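Glucokinase (Leishmania braziliensis MHOM/BR/75/M2904, PDB 6EDI) probably phosphorylates D-glucose with ATP as phosphate donor, as a dimeric glucokinase of the actin-like ATPase clan, seen here in an open conformation. Local coordinates at residues 90-95 and 144-149; 252-257 and 271-276; 325-330 and 354-359; 371-376 and 383-388. All blocks are in the same frame, centred on the assembly; numbering follows the deposited sequence.

Contact 1: residues 90-95 and 144-149; sequences EVLQHL and VELFPK
Glu145 lays its carboxylate oxygen OE1 against Leu92, 3.4 Å from the methyl CD2 and 3.6 Å from CG. This is an oxygen resting on hydrocarbon; each oxygen of Glu145 is hydrogen-bonded to a residue adjoining one of the segments, and Lys96 lies near OE2 as a long, weak ion pair. With CG of Glu145 beside its backbone N (chi1 -54°) and the chain extended beyond, the carboxylate is carried slantwise across the end of Leu92 while CB of Glu145 stays 3.8 Å from Leu92 CD2.

The same methyl serves a second neighbour. Leu92 and Leu146 reach toward each other tip to tip, CD2 of Leu92 standing 3.7 Å from CG of Leu146, so it fits between the carboxylate arm and the leucine branch. The chi2 of Leu92, 12°, is nearly eclipsed, an unusual shape for leucine. From the preceding residue, Val91 CG1 approaches Leu146 CD1 more loosely, at 4.4 Å.

Around this seam, Leu107 of helix 104-107 touches Leu92, Glu145 and Leu146. Val91, on helix 84-98, also rests on Val54 and Phe56 of strand 51-58 and on Leu26 of helix 26-32, so the loop leading to strand 152-156 is joined to a helix lying on the sheet that contains strand 51-58.

Contact 2: residues 252-257 and 271-276; sequences QALAGY and VAPIWE
Val271 meets the helix through its backbone: its carbonyl O sits 3.5 Å from CB of Ala255. Ala272 turns away from the helix, and Pro273 then makes the main contact. CD of Pro273 lies 4.0 Å from Ala255 CB, and Pro273 CG is 3.7 Å from Leu254 CD2, so the proline ring bridges two successive helix residues. Leu254 and the ring cross obliquely. The leucine has CG opposite its own backbone N (chi1 -178°), which carries the CD2 branch out to the CB and CG side of the ring. Because Ala255 offers just a methyl, the backbones come close, with the CA atoms of Ala255 and Pro273 5.0 Å apart.

Past the proline, Ile274 points away from the helix; it packs on Met378 of the second subunit, as Val271 does on Ala377 and Ala272 on Trp242 of that subunit. Trp275 opens a 3-10 turn and packs on Asn329, Leu333 and Glu336 of helix 317-341. The result is an extended loop wedged against helix 245-259 by van der Waals contacts, mostly apolar, a helix-loop packing at the dimer face of the glucokinase domain with the actin-like ATPase fold.

Contact 3: residues 325-330 and 354-359; sequences RLYKNL and VANSFY
Tyr327 reaches from helix 317-341 across to Asn356, at the break between helices 351-355 and 357-361, and to Tyr359 just beyond it; this is helix-to-helix packing within the glucokinase domain of the actin-like ATPase fold. CB of Tyr327 begins 3.8 Å from CE2 of Tyr359. CG comes beside the backbone N (chi1 -70°), which sends the ring toward the other segment. At the next position out, CD2 of Tyr327 stands over one face of the Tyr359 ring, 3.5 Å from CD2 of Tyr359. The two side chains slide past each other in opposite directions, and their rings are oblique, with planes at 36° and centroids 5.2 Å apart.

Farther along, CE2 and CZ of Tyr327 come up to Asn356, whose ND2 is 3.5 Å from CZ and lies at the ring edge near its plane. The amide plane is turned 75° from the ring. At the tip, ND2 donates a hydrogen bond to OH, but the modelled 2.5 Å from Asn356 ND2 to Tyr327 OH is very short, so its exact geometry is doubtful. Phe360 and Leu369 add further apolar cover around the Tyr327 ring. Tyr359 is anchored at its own far end, where its OH is hydrogen-bonded to Asp324 OD1.

Contact 4: residues 371-376 and 383-388; sequences ARLHEH and KFLSRT
Leu385 pushes its CD2 methyl into the bend where helix 363-373 ends, and it has the most area buried here, followed by Leu373 and His376. Its CG sits beside the backbone N (chi1 -66°), aiming the branches at the other segment. CD2 of Leu385 is 3.5 Å from CB of His376 and 3.9 Å from CG of His376, the two side chains crossing at about a right angle. Leu385 CD2 also lies 3.7 Å from the carbonyl O of Leu373 and 4.2 Å from Leu373 CG. It therefore seats itself over a type I turn, Leu373 to His376, whose closing bond from His376 N to Leu373 O is weak at 3.4 Å.

His376 has its polar end tied down on both nitrogens: as the N-cap of helix 377-382 it receives Met378 N at ND1, while NE2 pairs with Glu336 OE1, a pattern consistent with the proton on NE2, and the residue also packs on Ser239 of the second subunit. The two bonds fix the rotation of the ring, leaving CB and CG to take up Leu385.

Beside this, Ser386 CB rests 3.8 Å from NE2 of His374, a plain van der Waals touch. Glu379 OE1 accepts Ser386 N and, weakly, Leu385 N, so the loop is pinned to the short helix it follows.

Helix 317-341 runs against the bend: Leu373 packs on its Ile331 and Thr334, and Leu385 on Ala335. From the loop the chain then enters strand 389-393.

How the contacts relate
Contact 1 stands alone, its centre 42 to 48 Å from the others and on the opposite side of the chain's centre, beside the six-stranded sheet that includes strand 51-58. Contacts 2, 3 and 4 form a neighbourhood with helix 317-341 in common: contact 3 is on it, Trp275 of contact 2 packs on it, and Leu373 and Leu385 of contact 4 rest on it. Arg372 of contact 4 touches both Trp275 and Lys328. All four are buried, but contacts 2 and 4 also border the second subunit. Chemically, 1, 2 and 4 rest mainly on aliphatic carbons, with a carboxylate, a carbonyl and imidazoles respectively set against them; contact 3 is aromatic, with the one side-chain hydrogen bond across its segments.

Contact 1: residues 90-95 and 144-149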
# COMPACT_ATOMS: atom_id res chain seq x y z
N GLU A 90 -27.05 22.54 -10.68
CA GLU A 90 -27.86 22.41 -11.90
C GLU A 90 -28.52 21.04 -12.02
O GLU A 90 -29.63 20.92 -12.53
CB GLU A 90 -27.03 22.70 -13.16
CG GLU A 90 -26.46 24.09 -13.24
CD GLU A 90 -26.48 24.64 -14.66
OE1 GLU A 90 -25.63 24.24 -15.48
OE2 GLU A 90 -27.35 25.48 -14.94
N VAL A 91 -27.82 19.99 -11.59
CA VAL A 91 -28.38 18.64 -11.64
C VAL A 91 -29.51 18.52 -10.63
O VAL A 91 -30.60 18.02 -10.92
CB VAL A 91 -27.32 17.57 -11.34
CG1 VAL A 91 -27.96 16.19 -11.18
CG2 VAL A 91 -26.26 17.54 -12.43
N LEU A 92 -29.23 19.03 -9.43
CA LEU A 92 -30.17 18.96 -8.32
C LEU A 92 -31.42 19.80 -8.60
O LEU A 92 -32.54 19.31 -8.45
CB LEU A 92 -29.47 19.37 -7.02
CG LEU A 92 -29.84 18.62 -5.74
CD1 LEU A 92 -30.66 17.38 -6.05
CD2 LEU A 92 -28.60 18.26 -4.95
N GLN A 93 -31.24 21.05 -9.03
CA GLN A 93 -32.38 21.90 -9.37
C GLN A 93 -33.18 21.32 -10.54
O GLN A 93 -34.40 21.49 -10.61
CB GLN A 93 -31.95 23.34 -9.67
CG GLN A 93 -31.15 24.04 -8.54
CD GLN A 93 -31.76 23.90 -7.15
OE1 GLN A 93 -31.06 23.60 -6.18
NE2 GLN A 93 -33.07 24.15 -7.03
N HIS A 94 -32.52 20.61 -11.44
CA HIS A 94 -33.22 19.99 -12.57
C HIS A 94 -34.09 18.84 -12.10
O HIS A 94 -35.19 18.65 -12.60
CB HIS A 94 -32.26 19.47 -13.63
CG HIS A 94 -32.91 18.60 -14.66
ND1 HIS A 94 -33.46 19.11 -15.82
CD2 HIS A 94 -33.12 17.27 -14.71
CE1 HIS A 94 -33.97 18.13 -16.54
NE2 HIS A 94 -33.78 16.99 -15.89
N LEU A 95 -33.57 18.04 -11.16
CA LEU A 95 -34.33 16.92 -10.63
C LEU A 95 -35.57 17.37 -9.86
O LEU A 95 -36.62 16.75 -9.96
CB LEU A 95 -33.45 16.03 -9.73
CG LEU A 95 -32.31 15.26 -10.40
CD1 LEU A 95 -31.50 14.51 -9.33
CD2 LEU A 95 -32.85 14.29 -11.43
N VAL A 144 -25.28 17.59 -0.19
CA VAL A 144 -25.46 16.38 0.59
C VAL A 144 -26.43 15.40 -0.07
O VAL A 144 -26.33 14.18 0.12
CB VAL A 144 -25.89 16.74 2.03
CG1 VAL A 144 -27.25 16.16 2.36
CG2 VAL A 144 -24.83 16.29 2.97
N GLU A 145 -27.36 15.92 -0.87
CA GLU A 145 -28.30 15.06 -1.55
C GLU A 145 -27.60 14.23 -2.63
O GLU A 145 -28.07 13.15 -2.99
CB GLU A 145 -29.43 15.89 -2.16
CG GLU A 145 -30.13 16.80 -1.16
CD GLU A 145 -30.99 17.86 -1.83
OE1 GLU A 145 -30.44 18.91 -2.22
OE2 GLU A 145 -32.21 17.64 -1.98
N LEU A 146 -26.50 14.74 -3.17
CA LEU A 146 -25.72 13.98 -4.15
C LEU A 146 -24.54 13.29 -3.48
O LEU A 146 -24.05 12.28 -3.97
CB LEU A 146 -25.23 14.86 -5.30
CG LEU A 146 -26.36 15.49 -6.12
CD1 LEU A 146 -25.82 16.27 -7.31
CD2 LEU A 146 -27.35 14.43 -6.57
N PHE A 147 -24.10 13.84 -2.36
CA PHE A 147 -22.95 13.28 -1.65
C PHE A 147 -23.25 13.10 -0.18
O PHE A 147 -22.90 13.96 0.64
CB PHE A 147 -21.71 14.15 -1.86
CG PHE A 147 -21.35 14.33 -3.32
CD1 PHE A 147 -21.90 15.37 -4.06
CD2 PHE A 147 -20.48 13.44 -3.94
CE1 PHE A 147 -21.58 15.53 -5.41
CE2 PHE A 147 -20.16 13.58 -5.28
CZ PHE A 147 -20.71 14.63 -6.02
N PRO A 148 -23.89 11.96 0.16
CA PRO A 148 -24.37 11.74 1.53
C PRO A 148 -23.25 11.75 2.54
O PRO A 148 -22.14 11.27 2.25
CB PRO A 148 -25.02 10.35 1.46
CG PRO A 148 -25.45 10.19 0.05
CD PRO A 148 -24.34 10.88 -0.75
N LYS A 149 -23.54 12.33 3.70
CA LYS A 149 -22.60 12.40 4.81
C LYS A 149 -22.08 11.01 5.11
O LYS A 149 -22.86 10.07 5.18
CB LYS A 149 -23.30 12.98 6.04
CG LYS A 149 -22.51 12.82 7.34
CD LYS A 149 -23.31 13.29 8.56
CE LYS A 149 -22.61 12.91 9.87
NZ LYS A 149 -23.37 13.39 11.08

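Contact 2: residues 252-257 and 271-276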
# COMPACT_ATOMS: atom_id res chain seq x y z
N GLN A 252 21.08 4.75 -17.22
CA GLN A 252 21.99 5.89 -17.25
C GLN A 252 21.57 6.92 -18.29
O GLN A 252 21.51 8.14 -18.02
CB GLN A 252 23.42 5.43 -17.56
CG GLN A 252 24.42 6.58 -17.56
CD GLN A 252 24.47 7.31 -16.23
OE1 GLN A 252 25.18 6.89 -15.30
NE2 GLN A 252 23.72 8.39 -16.12
N ALA A 253 21.29 6.44 -19.50
CA ALA A 253 20.93 7.36 -20.58
C ALA A 253 19.59 8.02 -20.28
O ALA A 253 19.40 9.21 -20.57
CB ALA A 253 20.88 6.63 -21.92
N LEU A 254 18.67 7.26 -19.70
CA LEU A 254 17.35 7.80 -19.35
C LEU A 254 17.49 8.91 -18.30
O LEU A 254 16.89 9.97 -18.41
CB LEU A 254 16.40 6.70 -18.85
CG LEU A 254 14.99 7.16 -18.49
CD1 LEU A 254 14.34 7.80 -19.73
CD2 LEU A 254 14.12 6.02 -17.95
N ALA A 255 18.32 8.65 -17.30
CA ALA A 255 18.59 9.60 -16.22
C ALA A 255 19.16 10.92 -16.74
O ALA A 255 18.71 12.00 -16.34
CB ALA A 255 19.56 8.98 -15.23
N GLY A 256 20.15 10.82 -17.61
CA GLY A 256 20.77 12.01 -18.19
C GLY A 256 19.79 12.77 -19.06
O GLY A 256 19.77 14.01 -19.07
N TYR A 257 18.98 12.02 -19.80
CA TYR A 257 17.92 12.60 -20.62
C TYR A 257 16.92 13.35 -19.76
O TYR A 257 16.54 14.47 -20.08
CB TYR A 257 17.23 11.50 -21.41
CG TYR A 257 16.09 11.97 -22.31
CD1 TYR A 257 16.34 12.72 -23.45
CD2 TYR A 257 14.78 11.62 -22.03
CE1 TYR A 257 15.32 13.13 -24.29
CE2 TYR A 257 13.74 12.02 -22.86
CZ TYR A 257 14.02 12.78 -23.98
OH TYR A 257 12.99 13.19 -24.81
N VAL A 271 21.32 10.55 -10.60
CA VAL A 271 20.06 10.30 -9.91
C VAL A 271 19.19 9.33 -10.72
O VAL A 271 18.91 9.61 -11.88
CB VAL A 271 19.26 11.60 -9.74
CG1 VAL A 271 18.05 11.39 -8.83
CG2 VAL A 271 20.14 12.73 -9.20
N ALA A 272 18.74 8.23 -10.10
CA ALA A 272 17.87 7.26 -10.78
C ALA A 272 16.62 7.93 -11.36
O ALA A 272 16.06 8.83 -10.73
CB ALA A 272 17.47 6.15 -9.84
N PRO A 273 16.21 7.53 -12.57
CA PRO A 273 14.96 8.11 -13.08
C PRO A 273 13.82 7.28 -12.51
O PRO A 273 14.09 6.17 -12.05
CB PRO A 273 15.07 7.92 -14.59
CG PRO A 273 15.94 6.70 -14.76
CD PRO A 273 16.84 6.61 -13.53
N ILE A 274 12.60 7.79 -12.53
CA ILE A 274 11.49 7.02 -11.98
C ILE A 274 10.99 6.00 -13.00
O ILE A 274 11.19 6.18 -14.21
CB ILE A 274 10.37 7.93 -11.47
CG1 ILE A 274 9.74 8.74 -12.61
CG2 ILE A 274 10.92 8.90 -10.46
CD1 ILE A 274 8.63 9.69 -12.13
N TRP A 275 10.38 4.92 -12.52
CA TRP A 275 9.89 3.86 -13.41
C TRP A 275 8.97 4.41 -14.50
O TRP A 275 8.96 3.92 -15.62
CB TRP A 275 9.12 2.80 -12.62
CG TRP A 275 9.99 1.77 -11.99
CD1 TRP A 275 10.27 1.64 -10.67
CD2 TRP A 275 10.68 0.69 -12.66
NE1 TRP A 275 11.09 0.56 -10.46
CE2 TRP A 275 11.36 -0.04 -11.66
CE3 TRP A 275 10.79 0.28 -13.99
CZ2 TRP A 275 12.14 -1.17 -11.96
CZ3 TRP A 275 11.56 -0.84 -14.29
CH2 TRP A 275 12.23 -1.55 -13.27
N GLU A 276 8.17 5.41 -14.13
CA GLU A 276 7.24 6.04 -15.07
C GLU A 276 7.95 6.52 -16.33
O GLU A 276 7.42 6.40 -17.44
CB GLU A 276 6.54 7.22 -14.39
CG GLU A 276 5.90 8.23 -15.34
CD GLU A 276 5.15 9.32 -14.60
OE1 GLU A 276 5.74 10.40 -14.38
OE2 GLU A 276 3.99 9.09 -14.23

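Contact 3: residues 325-330 and 354-359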
# COMPACT_ATOMS: atom_id res chain seq x y z
N ARG A 325 11.06 -2.68 -25.19
CA ARG A 325 11.72 -2.14 -24.00
C ARG A 325 10.73 -1.43 -23.08
O ARG A 325 10.84 -1.52 -21.84
CB ARG A 325 12.88 -1.20 -24.37
CG ARG A 325 13.74 -0.84 -23.15
CD ARG A 325 14.80 0.23 -23.39
NE ARG A 325 15.78 -0.15 -24.41
CZ ARG A 325 16.83 -0.93 -24.20
NH1 ARG A 325 17.05 -1.44 -22.99
NH2 ARG A 325 17.65 -1.21 -25.19
N LEU A 326 9.75 -0.76 -23.67
CA LEU A 326 8.72 -0.05 -22.91
C LEU A 326 8.00 -1.00 -21.97
O LEU A 326 7.93 -0.75 -20.77
CB LEU A 326 7.69 0.62 -23.85
CG LEU A 326 6.85 1.73 -23.20
CD1 LEU A 326 7.68 3.00 -23.01
CD2 LEU A 326 5.57 2.04 -23.96
N TYR A 327 7.45 -2.08 -22.52
CA TYR A 327 6.74 -3.04 -21.70
C TYR A 327 7.62 -3.94 -20.84
O TYR A 327 7.20 -4.43 -19.80
CB TYR A 327 5.79 -3.85 -22.58
CG TYR A 327 4.66 -2.99 -23.07
CD1 TYR A 327 3.93 -2.21 -22.17
CD2 TYR A 327 4.34 -2.91 -24.42
CE1 TYR A 327 2.89 -1.41 -22.60
CE2 TYR A 327 3.31 -2.10 -24.86
CZ TYR A 327 2.60 -1.36 -23.94
OH TYR A 327 1.57 -0.56 -24.37
N LYS A 328 8.86 -4.16 -21.27
CA LYS A 328 9.79 -4.91 -20.42
C LYS A 328 9.99 -4.14 -19.12
O LYS A 328 10.02 -4.74 -18.04
CB LYS A 328 11.12 -5.14 -21.14
CG LYS A 328 11.09 -6.34 -22.10
CD LYS A 328 12.51 -6.81 -22.46
CE LYS A 328 12.50 -7.92 -23.49
NZ LYS A 328 11.47 -8.95 -23.20
N ASN A 329 10.11 -2.82 -19.22
CA ASN A 329 10.26 -1.96 -18.05
C ASN A 329 8.97 -1.67 -17.27
O ASN A 329 9.01 -1.54 -16.04
CB ASN A 329 10.97 -0.68 -18.45
CG ASN A 329 12.47 -0.89 -18.57
OD1 ASN A 329 13.06 -1.61 -17.76
ND2 ASN A 329 13.08 -0.30 -19.58
N LEU A 330 7.85 -1.58 -17.97
CA LEU A 330 6.57 -1.55 -17.27
C LEU A 330 6.46 -2.79 -16.37
O LEU A 330 6.12 -2.70 -15.19
CB LEU A 330 5.40 -1.51 -18.25
CG LEU A 330 4.04 -1.62 -17.54
CD1 LEU A 330 3.77 -0.33 -16.77
CD2 LEU A 330 2.91 -1.91 -18.53
N VAL A 354 -4.91 -0.92 -23.96
CA VAL A 354 -5.92 -1.42 -24.89
C VAL A 354 -5.44 -1.24 -26.34
O VAL A 354 -5.47 -2.17 -27.15
CB VAL A 354 -7.28 -0.71 -24.71
CG1 VAL A 354 -8.19 -1.00 -25.90
CG2 VAL A 354 -7.95 -1.16 -23.40
N ALA A 355 -4.95 -0.04 -26.63
CA ALA A 355 -4.51 0.30 -27.99
C ALA A 355 -3.35 -0.56 -28.49
O ALA A 355 -3.24 -0.83 -29.69
CB ALA A 355 -4.12 1.76 -28.06
N ASN A 356 -2.49 -0.98 -27.57
CA ASN A 356 -1.32 -1.79 -27.91
C ASN A 356 -1.57 -3.28 -27.72
O ASN A 356 -0.63 -4.05 -27.48
CB ASN A 356 -0.12 -1.36 -27.07
CG ASN A 356 0.35 0.06 -27.38
OD1 ASN A 356 -0.07 0.69 -28.34
ND2 ASN A 356 1.26 0.55 -26.55
N SER A 357 -2.82 -3.69 -27.83
CA SER A 357 -3.17 -5.09 -27.71
C SER A 357 -2.33 -5.98 -28.63
O SER A 357 -1.93 -7.09 -28.24
CB SER A 357 -4.65 -5.30 -28.00
OG SER A 357 -5.02 -6.63 -27.72
N PHE A 358 -2.05 -5.48 -29.84
CA PHE A 358 -1.19 -6.16 -30.81
C PHE A 358 0.09 -6.71 -30.18
O PHE A 358 0.50 -7.85 -30.46
CB PHE A 358 -0.86 -5.24 -32.00
CG PHE A 358 0.22 -4.22 -31.71
CD1 PHE A 358 -0.09 -2.99 -31.14
CD2 PHE A 358 1.55 -4.51 -32.00
CE1 PHE A 358 0.91 -2.07 -30.87
CE2 PHE A 358 2.56 -3.59 -31.72
CZ PHE A 358 2.23 -2.37 -31.16
N TYR A 359 0.73 -5.93 -29.32
CA TYR A 359 1.97 -6.38 -28.69
C TYR A 359 1.72 -7.62 -27.82
O TYR A 359 2.47 -8.59 -27.87
CB TYR A 359 2.63 -5.25 -27.88
CG TYR A 359 3.90 -5.70 -27.18
CD1 TYR A 359 5.12 -5.76 -27.86
CD2 TYR A 359 3.89 -6.07 -25.84
CE1 TYR A 359 6.28 -6.19 -27.23
CE2 TYR A 359 5.06 -6.50 -25.20
CZ TYR A 359 6.25 -6.56 -25.90
OH TYR A 359 7.42 -6.98 -25.28

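Contact 4: residues 371-376 and 383-388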
# COMPACT_ATOMS: atom_id res chain seq x y z
N ALA A 371 9.26 -13.47 -18.55
CA ALA A 371 10.69 -13.68 -18.33
C ALA A 371 11.28 -12.52 -17.55
O ALA A 371 12.07 -12.71 -16.62
CB ALA A 371 11.42 -13.86 -19.67
N ARG A 372 10.90 -11.31 -17.93
CA ARG A 372 11.42 -10.13 -17.28
C ARG A 372 11.00 -10.07 -15.82
O ARG A 372 11.83 -9.81 -14.94
CB ARG A 372 10.94 -8.88 -18.00
CG ARG A 372 11.34 -7.60 -17.31
CD ARG A 372 12.85 -7.52 -17.12
NE ARG A 372 13.24 -6.30 -16.43
CZ ARG A 372 13.25 -6.17 -15.10
NH1 ARG A 372 12.86 -7.18 -14.35
NH2 ARG A 372 13.62 -5.03 -14.53
N LEU A 373 9.71 -10.28 -15.57
CA LEU A 373 9.19 -10.28 -14.20
C LEU A 373 10.05 -11.20 -13.36
O LEU A 373 10.43 -10.86 -12.23
CB LEU A 373 7.74 -10.78 -14.19
CG LEU A 373 7.00 -10.64 -12.87
CD1 LEU A 373 6.57 -9.18 -12.70
CD2 LEU A 373 5.80 -11.57 -12.83
N HIS A 374 10.40 -12.34 -13.94
CA HIS A 374 11.11 -13.38 -13.21
C HIS A 374 12.60 -13.11 -12.97
O HIS A 374 13.27 -13.93 -12.35
CB HIS A 374 10.91 -14.74 -13.89
CG HIS A 374 9.51 -15.26 -13.80
ND1 HIS A 374 9.16 -16.53 -14.22
CD2 HIS A 374 8.37 -14.70 -13.34
CE1 HIS A 374 7.87 -16.72 -14.02
NE2 HIS A 374 7.36 -15.62 -13.49
N GLU A 375 13.10 -11.95 -13.41
CA GLU A 375 14.50 -11.59 -13.15
C GLU A 375 14.72 -11.07 -11.73
O GLU A 375 15.87 -10.98 -11.28
CB GLU A 375 15.00 -10.54 -14.16
CG GLU A 375 14.81 -10.93 -15.63
CD GLU A 375 15.41 -9.92 -16.60
OE1 GLU A 375 16.08 -8.96 -16.15
OE2 GLU A 375 15.19 -10.07 -17.83
N HIS A 376 13.63 -10.72 -11.05
CA HIS A 376 13.69 -10.17 -9.69
C HIS A 376 14.35 -11.16 -8.74
O HIS A 376 14.11 -12.36 -8.82
CB HIS A 376 12.27 -9.86 -9.17
CG HIS A 376 12.25 -8.96 -7.97
ND1 HIS A 376 12.57 -9.41 -6.70
CD2 HIS A 376 11.97 -7.64 -7.84
CE1 HIS A 376 12.48 -8.41 -5.85
NE2 HIS A 376 12.12 -7.32 -6.52
N LYS A 383 10.36 -17.60 -5.68
CA LYS A 383 9.13 -17.71 -6.49
C LYS A 383 7.95 -16.91 -5.94
O LYS A 383 6.80 -17.37 -6.01
CB LYS A 383 8.70 -19.18 -6.66
CG LYS A 383 9.31 -19.95 -7.83
CD LYS A 383 10.81 -19.99 -7.79
CE LYS A 383 11.40 -20.33 -9.15
NZ LYS A 383 12.43 -19.34 -9.61
N PHE A 384 8.22 -15.73 -5.39
CA PHE A 384 7.15 -14.89 -4.84
C PHE A 384 6.28 -14.29 -5.93
O PHE A 384 5.05 -14.23 -5.80
CB PHE A 384 7.75 -13.73 -4.03
CG PHE A 384 8.09 -14.08 -2.60
CD1 PHE A 384 7.10 -14.43 -1.70
CD2 PHE A 384 9.41 -14.01 -2.16
CE1 PHE A 384 7.43 -14.74 -0.36
CE2 PHE A 384 9.73 -14.32 -0.84
CZ PHE A 384 8.75 -14.67 0.05
N LEU A 385 6.92 -13.81 -6.99
CA LEU A 385 6.23 -13.01 -8.01
C LEU A 385 5.34 -13.86 -8.92
O LEU A 385 4.29 -13.41 -9.39
CB LEU A 385 7.24 -12.18 -8.81
CG LEU A 385 8.01 -11.06 -8.08
CD1 LEU A 385 9.01 -11.57 -7.05
CD2 LEU A 385 8.74 -10.19 -9.06
N SER A 386 5.75 -15.11 -9.15
CA SER A 386 4.99 -16.01 -10.03
C SER A 386 3.68 -16.47 -9.40
O SER A 386 2.88 -17.15 -10.05
CB SER A 386 5.85 -17.22 -10.40
OG SER A 386 6.31 -17.87 -9.24
N ARG A 387 3.44 -16.10 -8.14
CA ARG A 387 2.17 -16.41 -7.49
C ARG A 387 1.03 -15.60 -8.08
O ARG A 387 -0.14 -15.98 -7.97
CB ARG A 387 2.25 -16.13 -5.99
CG ARG A 387 3.32 -16.94 -5.26
CD ARG A 387 3.36 -16.54 -3.80
NE ARG A 387 4.34 -17.30 -3.02
CZ ARG A 387 4.48 -17.20 -1.71
NH1 ARG A 387 3.69 -16.38 -1.03
NH2 ARG A 387 5.40 -17.92 -1.06
N THR A 388 1.38 -14.48 -8.72
CA THR A 388 0.42 -13.47 -9.15
C THR A 388 -0.11 -13.68 -10.57
O THR A 388 0.66 -13.88 -11.51
CB THR A 388 1.02 -12.04 -9.00
OG1 THR A 388 1.35 -11.81 -7.62
CG2 THR A 388 0.03 -10.97 -9.47